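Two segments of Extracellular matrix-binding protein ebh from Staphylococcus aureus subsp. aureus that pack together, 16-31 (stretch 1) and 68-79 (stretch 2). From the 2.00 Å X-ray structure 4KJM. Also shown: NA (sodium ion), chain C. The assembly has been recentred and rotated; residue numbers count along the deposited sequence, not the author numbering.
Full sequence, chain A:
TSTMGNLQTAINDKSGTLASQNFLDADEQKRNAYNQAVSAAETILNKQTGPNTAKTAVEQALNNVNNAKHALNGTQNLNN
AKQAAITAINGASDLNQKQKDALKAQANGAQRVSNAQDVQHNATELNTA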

# COMPACT_ATOMS: atom_id res chain seq x y z
N GLY A 16 6.49 -3.30 -5.05
CA GLY A 16 5.24 -2.62 -5.26
C GLY A 16 5.18 -1.31 -4.41
O GLY A 16 4.66 -0.26 -4.84
N THR A 17 5.79 -1.36 -3.24
CA THR A 17 5.88 -0.17 -2.42
C THR A 17 6.71 0.90 -3.11
O THR A 17 6.30 2.08 -3.17
CB THR A 17 6.41 -0.48 -0.99
OG1 THR A 17 5.54 -1.42 -0.36
CG2 THR A 17 6.47 0.79 -0.18
N LEU A 18 7.85 0.49 -3.65
CA LEU A 18 8.78 1.43 -4.19
C LEU A 18 8.19 2.07 -5.46
O LEU A 18 8.66 3.09 -5.90
CB LEU A 18 10.09 0.76 -4.53
CG LEU A 18 10.98 0.30 -3.37
CD1 LEU A 18 12.34 -0.32 -3.80
CD2 LEU A 18 11.15 1.41 -2.39
N ALA A 19 7.24 1.40 -6.10
CA ALA A 19 6.61 1.95 -7.29
C ALA A 19 5.34 2.79 -6.95
O ALA A 19 4.71 3.33 -7.84
CB ALA A 19 6.22 0.82 -8.18
N SER A 20 4.94 2.84 -5.70
CA SER A 20 3.72 3.51 -5.29
C SER A 20 4.00 5.05 -5.13
O SER A 20 5.08 5.51 -4.76
CB SER A 20 3.18 2.91 -3.97
OG SER A 20 3.96 3.34 -2.83
N GLN A 21 2.96 5.85 -5.41
CA GLN A 21 3.06 7.30 -5.27
C GLN A 21 3.34 7.65 -3.81
O GLN A 21 4.04 8.61 -3.49
CB GLN A 21 1.73 7.93 -5.76
CG GLN A 21 1.63 9.45 -5.70
CD GLN A 21 1.37 9.97 -4.30
OE1 GLN A 21 0.62 9.38 -3.53
NE2 GLN A 21 1.91 11.13 -4.01
N ASN A 22 2.79 6.84 -2.90
CA ASN A 22 2.97 7.13 -1.49
C ASN A 22 4.41 7.04 -1.06
O ASN A 22 4.86 7.78 -0.18
CB ASN A 22 2.07 6.19 -0.65
CG ASN A 22 2.13 6.52 0.83
OD1 ASN A 22 1.80 7.65 1.25
ND2 ASN A 22 2.42 5.50 1.66
N PHE A 23 5.17 6.18 -1.70
CA PHE A 23 6.66 6.14 -1.49
C PHE A 23 7.37 7.24 -2.27
O PHE A 23 8.19 7.98 -1.73
CB PHE A 23 7.20 4.80 -1.90
CG PHE A 23 8.70 4.76 -1.84
CD1 PHE A 23 9.36 4.52 -0.66
CD2 PHE A 23 9.43 4.98 -2.99
CE1 PHE A 23 10.75 4.51 -0.65
CE2 PHE A 23 10.81 5.03 -2.98
CZ PHE A 23 11.46 4.77 -1.79
N LEU A 24 7.07 7.29 -3.57
CA LEU A 24 7.82 8.13 -4.50
C LEU A 24 7.78 9.61 -4.08
O LEU A 24 8.77 10.27 -4.19
CB LEU A 24 7.33 7.93 -5.95
CG LEU A 24 7.55 6.56 -6.66
CD1 LEU A 24 6.73 6.48 -7.95
CD2 LEU A 24 8.99 6.42 -6.92
N ASP A 25 6.63 10.06 -3.54
CA ASP A 25 6.43 11.42 -3.12
C ASP A 25 6.62 11.62 -1.59
O ASP A 25 6.35 12.71 -1.08
CB ASP A 25 5.06 11.97 -3.59
CG ASP A 25 5.05 12.39 -5.06
OD1 ASP A 25 6.14 12.58 -5.66
OD2 ASP A 25 3.94 12.43 -5.65
N ALA A 26 7.01 10.56 -0.86
CA ALA A 26 7.32 10.72 0.54
C ALA A 26 8.55 11.61 0.68
O ALA A 26 9.35 11.69 -0.23
CB ALA A 26 7.56 9.37 1.19
N ASP A 27 8.72 12.23 1.83
CA ASP A 27 9.88 12.99 2.13
C ASP A 27 11.08 12.11 1.94
O ASP A 27 11.04 10.94 2.30
CB ASP A 27 9.88 13.42 3.60
CG ASP A 27 8.68 14.29 3.97
OD1 ASP A 27 8.06 14.92 3.10
OD2 ASP A 27 8.38 14.32 5.17
N GLU A 28 12.19 12.69 1.47
CA GLU A 28 13.38 11.90 1.20
C GLU A 28 13.91 11.09 2.39
O GLU A 28 14.33 9.93 2.23
CB GLU A 28 14.49 12.82 0.65
CG GLU A 28 15.77 12.08 0.29
CD GLU A 28 16.80 12.97 -0.40
OE1 GLU A 28 16.52 14.20 -0.53
OE2 GLU A 28 17.90 12.44 -0.77
N GLN A 29 13.89 11.68 3.59
CA GLN A 29 14.32 10.96 4.79
C GLN A 29 13.47 9.72 5.03
O GLN A 29 13.97 8.70 5.51
CB GLN A 29 14.30 11.89 6.07
N LYS A 30 12.18 9.82 4.74
CA LYS A 30 11.29 8.70 4.98
C LYS A 30 11.52 7.61 3.91
O LYS A 30 11.42 6.41 4.18
CB LYS A 30 9.80 9.20 5.03
CG LYS A 30 9.50 10.09 6.22
CD LYS A 30 8.12 10.70 6.14
CE LYS A 30 7.68 11.34 7.46
NZ LYS A 30 8.48 12.54 7.67
N ARG A 31 11.81 8.02 2.67
CA ARG A 31 12.15 7.05 1.64
C ARG A 31 13.41 6.33 2.04
O ARG A 31 13.50 5.07 1.95
CB ARG A 31 12.33 7.70 0.25
CG ARG A 31 11.08 8.35 -0.26
CD ARG A 31 11.18 8.74 -1.71
NE ARG A 31 12.34 9.52 -2.08
CZ ARG A 31 12.38 10.85 -2.20
NH1 ARG A 31 11.34 11.60 -1.93
NH2 ARG A 31 13.48 11.44 -2.61
N ALA A 68 8.65 2.05 9.17
CA ALA A 68 9.13 2.90 8.05
C ALA A 68 8.08 2.99 6.97
O ALA A 68 7.87 4.05 6.34
CB ALA A 68 10.44 2.44 7.47
N LYS A 69 7.47 1.86 6.67
CA LYS A 69 6.46 1.84 5.65
C LYS A 69 5.24 2.74 6.02
O LYS A 69 4.73 3.49 5.19
CB LYS A 69 6.02 0.41 5.34
CG LYS A 69 5.13 0.37 4.10
CD LYS A 69 4.61 -1.03 3.85
CE LYS A 69 3.79 -1.06 2.58
NZ LYS A 69 3.54 -2.50 2.23
N HIS A 70 4.77 2.61 7.25
CA HIS A 70 3.65 3.40 7.69
C HIS A 70 3.95 4.90 7.72
O HIS A 70 3.07 5.72 7.41
CB HIS A 70 3.19 2.94 9.09
CG HIS A 70 1.92 3.55 9.51
ND1 HIS A 70 0.69 3.06 9.11
CD2 HIS A 70 1.66 4.61 10.31
CE1 HIS A 70 -0.27 3.79 9.65
NE2 HIS A 70 0.29 4.73 10.40
N ALA A 71 5.20 5.25 7.95
CA ALA A 71 5.65 6.66 8.00
C ALA A 71 5.70 7.31 6.61
O ALA A 71 5.60 8.51 6.51
CB ALA A 71 6.99 6.78 8.74
N LEU A 72 5.73 6.54 5.52
CA LEU A 72 5.75 7.15 4.18
C LEU A 72 4.55 8.04 4.00
O LEU A 72 3.42 7.70 4.40
CB LEU A 72 5.74 6.05 3.11
CG LEU A 72 6.93 5.11 3.14
CD1 LEU A 72 6.69 4.01 2.15
CD2 LEU A 72 8.17 5.85 2.70
N ASN A 73 4.78 9.24 3.46
CA ASN A 73 3.73 10.24 3.42
C ASN A 73 3.51 10.93 2.09
O ASN A 73 3.07 12.07 2.07
CB ASN A 73 4.04 11.30 4.46
CG ASN A 73 5.29 12.07 4.17
OD1 ASN A 73 6.17 11.64 3.43
ND2 ASN A 73 5.45 13.17 4.90
N GLY A 74 3.82 10.26 0.98
CA GLY A 74 3.51 10.74 -0.33
C GLY A 74 2.09 11.15 -0.58
O GLY A 74 1.83 12.18 -1.23
N THR A 75 1.13 10.39 -0.08
CA THR A 75 -0.27 10.71 -0.26
C THR A 75 -0.65 12.04 0.38
O THR A 75 -1.25 12.92 -0.28
CB THR A 75 -1.15 9.59 0.32
OG1 THR A 75 -0.79 8.34 -0.29
CG2 THR A 75 -2.56 9.83 0.03
N GLN A 76 -0.25 12.22 1.65
CA GLN A 76 -0.49 13.49 2.34
C GLN A 76 0.28 14.63 1.68
O GLN A 76 -0.26 15.72 1.54
CB GLN A 76 -0.22 13.40 3.86
CG GLN A 76 1.15 13.92 4.31
CD GLN A 76 1.28 14.16 5.86
OE1 GLN A 76 2.34 13.86 6.50
NE2 GLN A 76 0.23 14.74 6.45
N ASN A 77 1.50 14.38 1.22
CA ASN A 77 2.25 15.42 0.48
C ASN A 77 1.53 15.87 -0.80
O ASN A 77 1.51 17.06 -1.17
CB ASN A 77 3.66 14.94 0.15
CG ASN A 77 4.59 15.02 1.33
OD1 ASN A 77 4.23 15.66 2.31
ND2 ASN A 77 5.78 14.36 1.26
N LEU A 78 0.99 14.92 -1.53
CA LEU A 78 0.17 15.24 -2.68
C LEU A 78 -1.05 16.04 -2.32
O LEU A 78 -1.31 17.07 -2.95
CB LEU A 78 -0.22 13.98 -3.43
CG LEU A 78 -1.13 14.13 -4.63
CD1 LEU A 78 -0.58 15.14 -5.64
CD2 LEU A 78 -1.43 12.74 -5.23
N ASN A 79 -1.81 15.61 -1.30
CA ASN A 79 -2.98 16.42 -0.90
C ASN A 79 -2.60 17.83 -0.46
O ASN A 79 -3.34 18.80 -0.75
CB ASN A 79 -3.85 15.69 0.12
CG ASN A 79 -4.59 14.48 -0.48
OD1 ASN A 79 -5.01 14.51 -1.63
ND2 ASN A 79 -4.80 13.46 0.31
NA NA C . 1.74 6.52 5.56
O HOH W 1 2.28 4.56 4.46
O HOH W 2 0.55 7.62 3.80
O HOH W 3 9.65 6.08 6.41
O HOH W 4 1.12 8.52 6.89

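Stretch 1 has three helical pieces separated by two turns; stretch 2 has two helices, broken once around L72 and N73. The two stretches meet most closely where N22, in the short helix 21-24, faces G74 at the start of helix 74-79, with CA atoms 3.8 Å apart. Toward the other end the chains diverge, and the CA atoms of T17 and K69 are 8.3 Å apart. At this closest approach the backbones bond directly, G74 N donating to N22 O at 2.9 Å. Such an approach depends on glycine: an ideal CB on G74 would lie 2.4 Å from both Q21 O and N22 O, a clash.

Side chains then bond to backbone groups around this point. N22 OD1 accepts from both T75 N and T75 OG1, each at 3.1 Å, so one carboxamide oxygen serves a free amide and a hydroxyl in the first turn of the helix. Q21 NE2 donates to G74 O at 3.0 Å and, within its own stretch, to D25 OD2 at 2.9 Å. N77 ND2 bridges the turn after helix 21-24, donating to D25 O at 2.9 Å and D27 OD1 at 3.0 Å. N73 and D27 pair reciprocally: D27 N donates to N73 OD1 (3.1 Å), and N73 ND2 to D27 OD2 (3.2 Å). That same D27 OD2 forms a salt bridge with K30 NZ at 3.1 Å.

Beside this polar network L72, the residue most covered by the opposing stretch, supplies the apolar contact: its CD2 lies 3.8 Å from F23 CD1 and 3.9 Å from A26 CB, while its CD1 is 4.0 Å from T17 CG2. A sodium ion binds L72 O and H70 O, each at 2.4 Å; its water 2 donates to N22 OD1 at 2.8 Å, linking the ion to stretch 1.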